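Local coordinates for protein serine protease (Arthrobacter nicotinovorans, PDB 3WY8) that probably cleaves peptide bonds as a secreted trypsin-like serine protease, this chain being its protease domain, with a keratinolytic activity reported for it, at residues 30-34 with 35-39; 38-42 with 43-47; 77-80 with 81-85; 98-102 with 103-107. All coordinates share one frame; numbering follows the deposited sequence.

Contact 1: 30-34 with 35-39; sequences VTAAN and KSTVS
Asn34 and Thr37 meet at about a right angle, the hydroxyl of the threonine coming in beside the amide oxygen. Thr37 OG1 donates to Asn34 OD1 at 2.7 Å, in the carbonyl plane and on a lone pair. The same oxygen takes a second bond from the backbone, Ser36 N to Asn34 OD1 at 3.0 Å, but this donor stands above the carbonyl plane, about 48° out of it. Asn34 CG lies between its own backbone N and carbonyl carbon (chi1 62°), which folds the amide back over the chain that follows; its other end, ND2, is held by the carbonyl of the C-terminal Ser219. Replacing Asn34 by an alanine takes away this acceptor and is likely to leave Ser36 N and the Thr37 hydroxyl without their mate. These residues connect barrel strands 21-29 and 37-40 of the trypsin-like fold, where a type I beta turn from Ala32 to Lys35, closed by Lys35 N donating to Ala32 O at 2.9 Å, reverses the chain. Ser36 OG adds a bond to the turn, donating to Asn34 O at 2.8 Å. Ala32 CB packs against Thr37 OG1 at 3.3 Å, while the methyl branch of Thr37 slants across Val30, CG2 to CG2 3.7 Å. The other valine branch, Val30 CG1, rests on Ser39 OG at 3.5 Å, a hydroxyl already bonded to Gln185 and Asn28. Between the two arms, Val30 N donates almost straight to Thr37 O (3.0 Å), and one water bridges Val30 O to Thr37 N.

Contact 2: 38-42 with 43-47; sequences VSTAG and HCLNE
Thr40, the last residue of strand 37-40, turns both branches of its side chain onto the residues that follow the bend. Its hydroxyl OG1 lies 3.4 Å from Cys44 CB and donates to the backbone oxygen of Ser26, while its methyl meets Leu45 at a slant, Thr40 CG2 to Leu45 CD2 3.8 Å. With OG1 opposite the backbone N (chi1 -168°), the hydroxyl faces the cysteine and the methyl is left to the leucine. A glycine in place of Thr40 would probably open a gap beside Leu45 CD2 and Cys44 CB and leave Ser26 O without its hydroxyl partner. Ala41 comes next, its methyl over one face of the His43 ring in a CH-pi contact, CB 4.1 Å from the ring centroid and 29° off the normal. The same methyl touches sulfur, Ala41 CB to Cys44 SG 3.8 Å, and that sulfur is joined in a disulfide to Cys25. The sequence Thr-Ala-Gly-His-Cys is the histidine signature of trypsin-like proteases, and the bonding of His43 ND1 to Asp92 and of NE2 to Ser171 is consistent with a catalytic triad. The chain then winds into a short 3-10 turn: Cys44 N donates to Ala41 O at 3.0 Å. Gly42 ends the segment with one oxygen serving two donors. Leu45 N reaches Gly42 O at 3.1 Å in a fairly straight bond, whereas Asn46 N to Gly42 O, 2.9 Å, is bent to 128° and weak. Leu45 CD1 packs 3.8 Å from the same oxygen.

Contact 3: 77-80 with 81-85; sequences LYAP and TQWAS
Pro80 lays its ring obliquely against the root of Trp83, Pro80 CG to Trp83 CB 4.1 Å. The proline is the N-cap of the short helix 81-84, which follows barrel strand 72-78 in the trypsin-like fold, and its carbonyl opens the helix's hydrogen bonding. Ala84 N donates to Pro80 O at 3.0 Å, nearly straight at the hydrogen (171°). Trp83 N also leans on Pro80 O, at 2.9 Å, but its bond is bent and weak. One residue further along, the backbone bonding continues with Ser85 N donating to Thr81 O at 2.8 Å, so the first carbonyl inside the helix is taken up as well. Trp83 sends its indole out from the helix: CG is opposite the backbone N (chi1 -176°), which carries the far end of the ring system away from residues 77-80. There it packs on His43, the histidine of the probable catalytic triad, and its NE1 donates to the backbone oxygen of Asn46, so the indole is fixed by a bond as well as by packing. Within residues 77-80 the indole's neighbour is Ala79 CB, which comes up obliquely to Trp83 CD1 at 4.1 Å. Pro80 is further covered by Val208 and Thr212 of the C-terminal helix 207-218, and Val208 also touches Gln82. The glutamine chain bends at its second torsion (chi2 89°), bringing its amide oxygen back to the proline, with Gln82 OE1 3.7 Å from Pro80 CB.

Contact 4: 98-102 with 103-107; sequences MNTLN and GQKLA
Met98 and Leu106 lie side by side, pointing the same way, and form the buried part of this contact. The touch is Met98 CG to Leu106 CD2 at 4.0 Å. The methionine chain bends beyond CG, taking its sulfur end away from the leucine. Both also pack on Val38, and Phe56, Phe58 and Trp72 add aromatic cover around the pair. On the solvent side two backbone bonds tie Leu101 to Gln104. Leu101 N donates to Gln104 O at 3.0 Å, and Gln104 N returns to Leu101 O at 3.0 Å. Beside them Thr100 CG2 runs along the lysine stem, 4.0 Å from Lys105 CG, and Thr100 CA sits 3.2 Å from Gln104 O in a CA-H...O contact. Waters stitch this outer part: one accepts from Gly103 N and meets the Thr100 hydroxyl, another donates to both Leu101 O and Gln104 OE1, and a third links Asn99 O to Leu106 N nearer the packed end. Gly103 has a positive phi of 76°, and a side chain there would run into Asn102 O. Residues 101-104 thus make a type I' beta turn closed by a single antiparallel hydrogen-bonded pair, the tight reversal that leads from barrel strand 94-98 into helix 106-110, with Lys105 at its N-cap.

Contacts 1 and 2 share strand 37-40: residues 30-39 lead into it and residues 38-47 leave it toward the probable Ser-His-Asp triad, their centres about 15 Å apart. Contact 4 lies beside contact 1, centres about 11 Å apart, where Ser36 O to Met98 N at 2.8 Å and Lys35 O to Ala107 N at 2.9 Å are probable hydrogen bonds. Val38 joins them by packing, its CG2 3.5 Å from Leu106 CD2. Contact 3 meets contact 2 near the probable active site: Trp83 CZ2 approaches His43 CB at 3.3 Å, while the 77-85 and 98-107 regions stay apart, centres about 24 Å distant, without touching.

Contact 1: 30-34 with 35-39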
ATOM      1  N   VAL A  30       3.712   5.675   7.012  1.00 17.03           N
ATOM      2  CA  VAL A  30       2.875   6.883   7.033  1.00 17.20           C
ATOM      3  C   VAL A  30       2.919   7.551   8.398  1.00 17.65           C
ATOM      4  O   VAL A  30       3.051   6.882   9.425  1.00 17.57           O
ATOM      5  CB  VAL A  30       1.406   6.615   6.602  1.00 16.87           C
ATOM      6  CG1 VAL A  30       1.344   6.250   5.119  1.00 17.07           C
ATOM      7  CG2 VAL A  30       0.745   5.527   7.457  1.00 16.98           C
ATOM      8  N   THR A  31       2.822   8.877   8.398  1.00 18.19           N
ATOM      9  CA  THR A  31       2.916   9.639   9.637  1.00 18.79           C
ATOM     10  C   THR A  31       1.802   9.209  10.586  1.00 18.92           C
ATOM     11  O   THR A  31       0.664   9.024  10.171  1.00 19.12           O
ATOM     12  CB  THR A  31       2.860  11.151   9.375  1.00 18.90           C
ATOM     13  OG1 THR A  31       3.846  11.496   8.389  1.00 21.25           O
ATOM     14  CG2 THR A  31       3.139  11.927  10.649  1.00 17.89           C
ATOM     15  N   ALA A  32       2.157   9.029  11.854  1.00 18.99           N
ATOM     16  CA  ALA A  32       1.237   8.513  12.860  1.00 19.28           C
ATOM     17  C   ALA A  32       1.844   8.733  14.233  1.00 19.32           C
ATOM     18  O   ALA A  32       3.060   8.619  14.397  1.00 19.40           O
ATOM     19  CB  ALA A  32       0.989   7.027  12.635  1.00 19.02           C
ATOM     20  N   ALA A  33       0.998   9.030  15.220  1.00 19.78           N
ATOM     21  CA  ALA A  33       1.460   9.247  16.594  1.00 19.98           C
ATOM     22  C   ALA A  33       2.338   8.104  17.115  1.00 20.16           C
ATOM     23  O   ALA A  33       3.305   8.347  17.839  1.00 20.35           O
ATOM     24  CB  ALA A  33       0.283   9.487  17.525  1.00 20.08           C
ATOM     25  N   ASN A  34       2.013   6.867  16.734  1.00 20.14           N
ATOM     26  CA  ASN A  34       2.784   5.705  17.182  1.00 20.28           C
ATOM     27  C   ASN A  34       4.136   5.503  16.478  1.00 20.28           C
ATOM     28  O   ASN A  34       4.922   4.631  16.871  1.00 20.16           O
ATOM     29  CB  ASN A  34       1.937   4.421  17.136  1.00 20.41           C
ATOM     30  CG  ASN A  34       1.453   4.061  15.732  1.00 20.44           C
ATOM     31  OD1 ASN A  34       1.971   4.542  14.722  1.00 20.60           O
ATOM     32  ND2 ASN A  34       0.447   3.195  15.672  1.00 20.50           N
ATOM     33  N   LYS A  35       4.387   6.308  15.442  1.00 20.13           N
ATOM     34  CA  LYS A  35       5.613   6.240  14.628  1.00 20.00           C
ATOM     35  C   LYS A  35       5.895   4.843  14.068  1.00 19.63           C
ATOM     36  O   LYS A  35       7.052   4.490  13.798  1.00 19.19           O
ATOM     37  CB  LYS A  35       6.822   6.747  15.420  1.00 20.23           C
ATOM     38  CG  LYS A  35       6.779   8.234  15.743  1.00 21.20           C
ATOM     39  CD  LYS A  35       8.002   8.629  16.543  1.00 24.33           C
ATOM     40  CE  LYS A  35       8.054  10.124  16.776  1.00 26.10           C
ATOM     41  NZ  LYS A  35       9.407  10.540  17.227  1.00 28.59           N
ATOM     42  N   SER A  36       4.829   4.067  13.878  1.00 19.20           N
ATOM     43  CA  SER A  36       4.945   2.645  13.568  1.00 19.08           C
ATOM     44  C   SER A  36       3.965   2.171  12.499  1.00 18.83           C
ATOM     45  O   SER A  36       3.837   0.962  12.262  1.00 19.06           O
ATOM     46  CB  SER A  36       4.715   1.824  14.842  1.00 19.26           C
ATOM     47  OG  SER A  36       5.692   2.122  15.820  1.00 20.92           O
ATOM     48  N   THR A  37       3.276   3.110  11.855  1.00 18.29           N
ATOM     49  CA  THR A  37       2.165   2.760  10.969  1.00 17.81           C
ATOM     50  C   THR A  37       2.590   2.644   9.509  1.00 17.72           C
ATOM     51  O   THR A  37       3.335   3.482   8.996  1.00 17.37           O
ATOM     52  CB  THR A  37       0.977   3.740  11.141  1.00 18.14           C
ATOM     53  OG1 THR A  37       0.599   3.769  12.523  1.00 17.90           O
ATOM     54  CG2 THR A  37      -0.235   3.306  10.315  1.00 17.99           C
ATOM     55  N   VAL A  38       2.102   1.582   8.869  1.00 17.11           N
ATOM     56  CA  VAL A  38       2.392   1.268   7.471  1.00 16.96           C
ATOM     57  C   VAL A  38       1.076   1.154   6.716  1.00 16.55           C
ATOM     58  O   VAL A  38       0.186   0.403   7.113  1.00 16.61           O
ATOM     59  CB  VAL A  38       3.186  -0.063   7.338  1.00 16.78           C
ATOM     60  CG1 VAL A  38       3.269  -0.517   5.873  1.00 17.45           C
ATOM     61  CG2 VAL A  38       4.584   0.089   7.926  1.00 17.52           C
ATOM     62  N   SER A  39       0.950   1.903   5.625  1.00 16.23           N
ATOM     63  CA  SER A  39      -0.229   1.810   4.776  1.00 15.80           C
ATOM     64  C   SER A  39      -0.045   0.717   3.723  1.00 16.04           C
ATOM     65  O   SER A  39       1.059   0.505   3.219  1.00 15.91           O
ATOM     66  CB  SER A  39      -0.473   3.138   4.079  1.00 15.88           C
ATOM     67  OG  SER A  39       0.630   3.438   3.248  1.00 14.88           O
TER
HETATM   68  O   HOH W   1       4.342   6.214  11.561  1.00 22.23           O

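Contact 2: 38-42 with 43-47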
ATOM      1  N   VAL A  38       2.102   1.582   8.869  1.00 17.11           N
ATOM      2  CA  VAL A  38       2.392   1.268   7.471  1.00 16.96           C
ATOM      3  C   VAL A  38       1.076   1.154   6.716  1.00 16.55           C
ATOM      4  O   VAL A  38       0.186   0.403   7.113  1.00 16.61           O
ATOM      5  CB  VAL A  38       3.186  -0.063   7.338  1.00 16.78           C
ATOM      6  CG1 VAL A  38       3.269  -0.517   5.873  1.00 17.45           C
ATOM      7  CG2 VAL A  38       4.584   0.089   7.926  1.00 17.52           C
ATOM      8  N   SER A  39       0.950   1.903   5.625  1.00 16.23           N
ATOM      9  CA  SER A  39      -0.229   1.810   4.776  1.00 15.80           C
ATOM     10  C   SER A  39      -0.045   0.717   3.723  1.00 16.04           C
ATOM     11  O   SER A  39       1.059   0.505   3.219  1.00 15.91           O
ATOM     12  CB  SER A  39      -0.473   3.138   4.079  1.00 15.88           C
ATOM     13  OG  SER A  39       0.630   3.438   3.248  1.00 14.88           O
ATOM     14  N   THR A  40      -1.140   0.040   3.391  1.00 15.97           N
ATOM     15  CA  THR A  40      -1.136  -1.019   2.378  1.00 16.29           C
ATOM     16  C   THR A  40      -2.578  -1.287   1.929  1.00 16.10           C
ATOM     17  O   THR A  40      -3.486  -0.545   2.310  1.00 16.11           O
ATOM     18  CB  THR A  40      -0.397  -2.301   2.886  1.00 16.21           C
ATOM     19  OG1 THR A  40      -0.165  -3.203   1.795  1.00 17.25           O
ATOM     20  CG2 THR A  40      -1.175  -3.011   4.002  1.00 17.28           C
ATOM     21  N   ALA A  41      -2.784  -2.316   1.109  1.00 16.15           N
ATOM     22  CA  ALA A  41      -4.136  -2.707   0.700  1.00 16.01           C
ATOM     23  C   ALA A  41      -4.745  -3.616   1.755  1.00 16.05           C
ATOM     24  O   ALA A  41      -4.024  -4.325   2.449  1.00 15.74           O
ATOM     25  CB  ALA A  41      -4.104  -3.421  -0.640  1.00 16.02           C
ATOM     26  N   GLY A  42      -6.071  -3.595   1.872  1.00 16.22           N
ATOM     27  CA  GLY A  42      -6.760  -4.507   2.788  1.00 16.19           C
ATOM     28  C   GLY A  42      -6.423  -5.946   2.440  1.00 16.42           C
ATOM     29  O   GLY A  42      -6.181  -6.767   3.329  1.00 16.55           O
ATOM     30  N   HIS A  43      -6.374  -6.243   1.141  1.00 16.64           N
ATOM     31  CA  HIS A  43      -6.091  -7.611   0.682  1.00 16.75           C
ATOM     32  C   HIS A  43      -4.647  -8.067   0.905  1.00 17.08           C
ATOM     33  O   HIS A  43      -4.318  -9.238   0.688  1.00 17.33           O
ATOM     34  CB  HIS A  43      -6.586  -7.841  -0.764  1.00 16.85           C
ATOM     35  CG  HIS A  43      -5.686  -7.299  -1.833  1.00 16.83           C
ATOM     36  ND1 HIS A  43      -5.940  -6.115  -2.493  1.00 17.51           N
ATOM     37  CD2 HIS A  43      -4.573  -7.817  -2.404  1.00 17.92           C
ATOM     38  CE1 HIS A  43      -5.000  -5.911  -3.400  1.00 16.98           C
ATOM     39  NE2 HIS A  43      -4.161  -6.931  -3.369  1.00 17.34           N
ATOM     40  N   CYS A  44      -3.801  -7.152   1.375  1.00 16.98           N
ATOM     41  CA  CYS A  44      -2.424  -7.480   1.731  1.00 17.65           C
ATOM     42  C   CYS A  44      -2.282  -7.879   3.198  1.00 17.62           C
ATOM     43  O   CYS A  44      -1.186  -8.202   3.648  1.00 18.25           O
ATOM     44  CB  CYS A  44      -1.486  -6.307   1.430  1.00 17.71           C
ATOM     45  SG  CYS A  44      -1.292  -5.915  -0.334  1.00 19.44           S
ATOM     46  N   LEU A  45      -3.378  -7.850   3.951  1.00 17.85           N
ATOM     47  CA  LEU A  45      -3.305  -8.239   5.362  1.00 17.92           C
ATOM     48  C   LEU A  45      -4.567  -8.895   5.930  1.00 18.23           C
ATOM     49  O   LEU A  45      -4.599  -9.258   7.106  1.00 18.24           O
ATOM     50  CB  LEU A  45      -2.840  -7.058   6.240  1.00 17.65           C
ATOM     51  CG  LEU A  45      -3.584  -5.719   6.211  1.00 17.80           C
ATOM     52  CD1 LEU A  45      -5.001  -5.847   6.782  1.00 18.12           C
ATOM     53  CD2 LEU A  45      -2.788  -4.687   7.004  1.00 17.84           C
ATOM     54  N   ASN A  46      -5.600  -9.036   5.103  1.00 18.50           N
ATOM     55  CA  ASN A  46      -6.846  -9.666   5.537  1.00 18.94           C
ATOM     56  C   ASN A  46      -7.520 -10.362   4.362  1.00 19.37           C
ATOM     57  O   ASN A  46      -7.561  -9.817   3.260  1.00 19.33           O
ATOM     58  CB  ASN A  46      -7.783  -8.633   6.180  1.00 18.92           C
ATOM     59  CG  ASN A  46      -9.096  -9.247   6.651  1.00 19.22           C
ATOM     60  OD1 ASN A  46      -9.993  -9.488   5.851  1.00 19.64           O
ATOM     61  ND2 ASN A  46      -9.205  -9.502   7.953  1.00 19.35           N
ATOM     62  N   GLU A  47      -8.053 -11.559   4.608  1.00 20.01           N
ATOM     63  CA  GLU A  47      -8.653 -12.389   3.552  1.00 20.81           C
ATOM     64  C   GLU A  47      -9.730 -11.690   2.711  1.00 20.91           C
ATOM     65  O   GLU A  47      -9.892 -12.001   1.528  1.00 21.14           O
ATOM     66  CB  GLU A  47      -9.201 -13.697   4.134  1.00 20.97           C
ATOM     67  CG  GLU A  47      -8.130 -14.628   4.683  1.00 22.64           C
ATOM     68  CD  GLU A  47      -8.694 -15.949   5.169  1.00 25.21           C
ATOM     69  OE1 GLU A  47      -8.239 -16.999   4.673  1.00 27.21           O
ATOM     70  OE2 GLU A  47      -9.600 -15.938   6.030  1.00 26.40           O
TER

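Contact 3: 77-80 with 81-85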
ATOM      1  N   LEU A  77      -2.906  -5.326  12.979  1.00 19.56           N
ATOM      2  CA  LEU A  77      -3.374  -5.042  11.623  1.00 19.46           C
ATOM      3  C   LEU A  77      -4.783  -4.485  11.675  1.00 19.37           C
ATOM      4  O   LEU A  77      -5.632  -4.996  12.417  1.00 19.41           O
ATOM      5  CB  LEU A  77      -3.349  -6.311  10.766  1.00 19.52           C
ATOM      6  CG  LEU A  77      -2.043  -7.103  10.721  1.00 19.52           C
ATOM      7  CD1 LEU A  77      -2.290  -8.506  10.177  1.00 19.68           C
ATOM      8  CD2 LEU A  77      -0.981  -6.363   9.911  1.00 20.23           C
ATOM      9  N   TYR A  78      -5.031  -3.441  10.885  1.00 19.23           N
ATOM     10  CA  TYR A  78      -6.303  -2.719  10.926  1.00 19.41           C
ATOM     11  C   TYR A  78      -6.904  -2.521   9.545  1.00 19.63           C
ATOM     12  O   TYR A  78      -6.358  -1.787   8.725  1.00 19.65           O
ATOM     13  CB  TYR A  78      -6.119  -1.366  11.619  1.00 19.38           C
ATOM     14  CG  TYR A  78      -5.608  -1.517  13.029  1.00 19.53           C
ATOM     15  CD1 TYR A  78      -6.494  -1.666  14.096  1.00 20.03           C
ATOM     16  CD2 TYR A  78      -4.240  -1.553  13.293  1.00 18.70           C
ATOM     17  CE1 TYR A  78      -6.024  -1.827  15.395  1.00 20.08           C
ATOM     18  CE2 TYR A  78      -3.760  -1.715  14.590  1.00 19.61           C
ATOM     19  CZ  TYR A  78      -4.658  -1.852  15.634  1.00 19.88           C
ATOM     20  OH  TYR A  78      -4.176  -2.011  16.913  1.00 19.10           O
ATOM     21  N   ALA A  79      -8.033  -3.176   9.305  1.00 19.52           N
ATOM     22  CA  ALA A  79      -8.785  -2.990   8.074  1.00 19.91           C
ATOM     23  C   ALA A  79     -10.206  -2.546   8.424  1.00 20.13           C
ATOM     24  O   ALA A  79     -10.711  -2.897   9.496  1.00 20.34           O
ATOM     25  CB  ALA A  79      -8.808  -4.280   7.267  1.00 20.06           C
ATOM     26  N   PRO A  80     -10.856  -1.770   7.530  1.00 20.32           N
ATOM     27  CA  PRO A  80     -12.246  -1.393   7.783  1.00 20.48           C
ATOM     28  C   PRO A  80     -13.154  -2.616   7.816  1.00 20.62           C
ATOM     29  O   PRO A  80     -12.845  -3.638   7.183  1.00 20.54           O
ATOM     30  CB  PRO A  80     -12.607  -0.493   6.591  1.00 20.61           C
ATOM     31  CG  PRO A  80     -11.552  -0.708   5.580  1.00 20.91           C
ATOM     32  CD  PRO A  80     -10.320  -1.126   6.318  1.00 20.19           C
ATOM     33  N   THR A  81     -14.253  -2.510   8.564  1.00 20.83           N
ATOM     34  CA  THR A  81     -15.255  -3.574   8.660  1.00 21.35           C
ATOM     35  C   THR A  81     -15.684  -4.041   7.276  1.00 20.80           C
ATOM     36  O   THR A  81     -15.820  -5.245   7.025  1.00 20.97           O
ATOM     37  CB  THR A  81     -16.512  -3.087   9.430  1.00 21.25           C
ATOM     38  OG1 THR A  81     -16.111  -2.495  10.669  1.00 23.17           O
ATOM     39  CG2 THR A  81     -17.464  -4.246   9.706  1.00 22.67           C
ATOM     40  N   GLN A  82     -15.888  -3.074   6.384  1.00 20.85           N
ATOM     41  CA  GLN A  82     -16.321  -3.342   5.021  1.00 20.32           C
ATOM     42  C   GLN A  82     -15.348  -4.248   4.279  1.00 20.41           C
ATOM     43  O   GLN A  82     -15.769  -5.044   3.437  1.00 20.11           O
ATOM     44  CB  GLN A  82     -16.538  -2.039   4.254  1.00 20.59           C
ATOM     45  CG  GLN A  82     -17.696  -1.178   4.776  1.00 20.81           C
ATOM     46  CD  GLN A  82     -17.283  -0.203   5.870  1.00 21.20           C
ATOM     47  OE1 GLN A  82     -16.324  -0.437   6.610  1.00 21.33           O
ATOM     48  NE2 GLN A  82     -18.011   0.907   5.974  1.00 22.74           N
ATOM     49  N   TRP A  83     -14.057  -4.141   4.597  1.00 19.95           N
ATOM     50  CA  TRP A  83     -13.083  -5.083   4.052  1.00 20.32           C
ATOM     51  C   TRP A  83     -13.067  -6.432   4.784  1.00 20.42           C
ATOM     52  O   TRP A  83     -13.249  -7.488   4.167  1.00 20.51           O
ATOM     53  CB  TRP A  83     -11.653  -4.508   3.979  1.00 19.81           C
ATOM     54  CG  TRP A  83     -10.779  -5.520   3.316  1.00 19.44           C
ATOM     55  CD1 TRP A  83      -9.896  -6.373   3.916  1.00 18.92           C
ATOM     56  CD2 TRP A  83     -10.796  -5.869   1.930  1.00 18.08           C
ATOM     57  NE1 TRP A  83      -9.336  -7.209   2.982  1.00 18.43           N
ATOM     58  CE2 TRP A  83      -9.871  -6.919   1.752  1.00 18.45           C
ATOM     59  CE3 TRP A  83     -11.496  -5.383   0.815  1.00 18.63           C
ATOM     60  CZ2 TRP A  83      -9.626  -7.495   0.507  1.00 18.74           C
ATOM     61  CZ3 TRP A  83     -11.251  -5.953  -0.426  1.00 18.61           C
ATOM     62  CH2 TRP A  83     -10.319  -7.000  -0.570  1.00 19.24           C
ATOM     63  N   ALA A  84     -12.820  -6.386   6.089  1.00 21.01           N
ATOM     64  CA  ALA A  84     -12.609  -7.585   6.897  1.00 21.93           C
ATOM     65  C   ALA A  84     -13.838  -8.493   6.960  1.00 22.44           C
ATOM     66  O   ALA A  84     -13.705  -9.718   7.053  1.00 22.54           O
ATOM     67  CB  ALA A  84     -12.162  -7.192   8.302  1.00 21.84           C
ATOM     68  N   SER A  85     -15.023  -7.887   6.893  1.00 23.08           N
ATOM     69  CA  SER A  85     -16.286  -8.623   7.008  1.00 23.83           C
ATOM     70  C   SER A  85     -16.963  -8.893   5.667  1.00 23.73           C
ATOM     71  O   SER A  85     -17.707  -9.869   5.536  1.00 23.88           O
ATOM     72  CB  SER A  85     -17.255  -7.877   7.931  1.00 24.16           C
ATOM     73  OG  SER A  85     -18.429  -8.639   8.158  1.00 26.34           O
TER

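Contact 4: 98-102 with 103-107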
ATOM      1  N   MET A  98       3.669  -1.612  13.385  1.00 20.35           N
ATOM      2  CA  MET A  98       4.871  -2.437  13.475  1.00 21.41           C
ATOM      3  C   MET A  98       5.442  -2.459  14.883  1.00 21.76           C
ATOM      4  O   MET A  98       5.379  -1.459  15.603  1.00 22.13           O
ATOM      5  CB  MET A  98       5.937  -1.933  12.492  1.00 21.58           C
ATOM      6  CG  MET A  98       5.458  -1.758  11.048  1.00 22.79           C
ATOM      7  SD  MET A  98       4.830  -3.278  10.282  1.00 27.30           S
ATOM      8  CE  MET A  98       3.112  -3.196  10.602  1.00 29.36           C
ATOM      9  N   ASN A  99       5.986  -3.609  15.275  1.00 22.17           N
ATOM     10  CA  ASN A  99       6.812  -3.711  16.474  1.00 22.72           C
ATOM     11  C   ASN A  99       8.041  -2.823  16.337  1.00 22.87           C
ATOM     12  O   ASN A  99       8.452  -2.486  15.225  1.00 22.61           O
ATOM     13  CB  ASN A  99       7.289  -5.155  16.670  1.00 22.90           C
ATOM     14  CG  ASN A  99       6.199  -6.076  17.168  1.00 23.86           C
ATOM     15  OD1 ASN A  99       5.597  -5.841  18.216  1.00 26.29           O
ATOM     16  ND2 ASN A  99       5.958  -7.153  16.432  1.00 24.78           N
ATOM     17  N   THR A 100       8.630  -2.443  17.468  1.00 23.33           N
ATOM     18  CA  THR A 100       9.939  -1.810  17.448  1.00 23.83           C
ATOM     19  C   THR A 100      10.987  -2.820  16.980  1.00 24.40           C
ATOM     20  O   THR A 100      10.831  -4.029  17.180  1.00 24.65           O
ATOM     21  CB  THR A 100      10.340  -1.243  18.830  1.00 24.01           C
ATOM     22  OG1 THR A 100      10.150  -2.246  19.837  1.00 24.36           O
ATOM     23  CG2 THR A 100       9.501  -0.016  19.167  1.00 23.53           C
ATOM     24  N   LEU A 101      12.032  -2.319  16.331  1.00 24.74           N
ATOM     25  CA  LEU A 101      13.161  -3.147  15.924  1.00 25.38           C
ATOM     26  C   LEU A 101      14.429  -2.563  16.530  1.00 25.89           C
ATOM     27  O   LEU A 101      14.762  -1.402  16.284  1.00 25.82           O
ATOM     28  CB  LEU A 101      13.272  -3.217  14.396  1.00 25.27           C
ATOM     29  CG  LEU A 101      14.347  -4.135  13.802  1.00 25.39           C
ATOM     30  CD1 LEU A 101      13.996  -5.610  14.003  1.00 25.75           C
ATOM     31  CD2 LEU A 101      14.543  -3.829  12.322  1.00 25.21           C
ATOM     32  N   ASN A 102      15.124  -3.375  17.326  1.00 26.66           N
ATOM     33  CA  ASN A 102      16.322  -2.935  18.048  1.00 27.55           C
ATOM     34  C   ASN A 102      16.054  -1.674  18.873  1.00 27.64           C
ATOM     35  O   ASN A 102      16.877  -0.751  18.919  1.00 28.08           O
ATOM     36  CB  ASN A 102      17.503  -2.726  17.087  1.00 27.87           C
ATOM     37  CG  ASN A 102      17.818  -3.963  16.267  1.00 29.44           C
ATOM     38  OD1 ASN A 102      17.604  -5.096  16.708  1.00 31.71           O
ATOM     39  ND2 ASN A 102      18.329  -3.751  15.060  1.00 31.34           N
ATOM     40  N   GLY A 103      14.880  -1.646  19.502  1.00 27.69           N
ATOM     41  CA  GLY A 103      14.467  -0.553  20.378  1.00 27.42           C
ATOM     42  C   GLY A 103      14.030   0.713  19.664  1.00 27.11           C
ATOM     43  O   GLY A 103      13.786   1.731  20.313  1.00 27.52           O
ATOM     44  N   GLN A 104      13.918   0.652  18.336  1.00 26.41           N
ATOM     45  CA  GLN A 104      13.608   1.826  17.522  1.00 25.70           C
ATOM     46  C   GLN A 104      12.240   1.727  16.857  1.00 24.97           C
ATOM     47  O   GLN A 104      11.818   0.643  16.460  1.00 24.71           O
ATOM     48  CB  GLN A 104      14.667   2.015  16.437  1.00 25.90           C
ATOM     49  CG  GLN A 104      16.039   2.453  16.931  1.00 27.17           C
ATOM     50  CD  GLN A 104      16.995   2.722  15.784  1.00 29.11           C
ATOM     51  OE1 GLN A 104      17.483   1.796  15.132  1.00 30.50           O
ATOM     52  NE2 GLN A 104      17.268   3.996  15.532  1.00 30.29           N
ATOM     53  N   LYS A 105      11.561   2.867  16.731  1.00 24.25           N
ATOM     54  CA  LYS A 105      10.288   2.953  16.007  1.00 23.53           C
ATOM     55  C   LYS A 105      10.534   3.196  14.515  1.00 22.60           C
ATOM     56  O   LYS A 105      11.445   3.935  14.142  1.00 22.12           O
ATOM     57  CB  LYS A 105       9.404   4.060  16.600  1.00 23.99           C
ATOM     58  CG  LYS A 105       8.792   3.697  17.965  1.00 25.31           C
ATOM     59  CD  LYS A 105       8.292   4.921  18.728  1.00 29.23           C
ATOM     60  CE  LYS A 105       9.382   5.517  19.614  1.00 31.12           C
ATOM     61  NZ  LYS A 105       8.874   6.622  20.484  1.00 33.06           N
ATOM     62  N   LEU A 106       9.718   2.571  13.668  1.00 21.64           N
ATOM     63  CA  LEU A 106       9.931   2.595  12.216  1.00 21.21           C
ATOM     64  C   LEU A 106      10.163   3.992  11.632  1.00 21.15           C
ATOM     65  O   LEU A 106      11.122   4.205  10.882  1.00 21.21           O
ATOM     66  CB  LEU A 106       8.780   1.886  11.489  1.00 20.90           C
ATOM     67  CG  LEU A 106       8.812   1.859   9.955  1.00 20.22           C
ATOM     68  CD1 LEU A 106       9.982   1.037   9.423  1.00 19.15           C
ATOM     69  CD2 LEU A 106       7.514   1.316   9.424  1.00 20.19           C
ATOM     70  N   ALA A 107       9.285   4.933  11.976  1.00 21.14           N
ATOM     71  CA  ALA A 107       9.346   6.286  11.423  1.00 21.12           C
ATOM     72  C   ALA A 107      10.587   7.055  11.870  1.00 21.49           C
ATOM     73  O   ALA A 107      11.038   7.968  11.176  1.00 21.34           O
ATOM     74  CB  ALA A 107       8.075   7.060  11.762  1.00 20.95           C
TER
HETATM   75  O   HOH W   2       7.926   0.585  14.946  1.00 21.95           O
HETATM   76  O   HOH W   3      12.831  -3.719  19.873  1.00 24.72           O
HETATM   77  O   HOH W   4      16.248  -0.415  14.210  1.00 31.19           O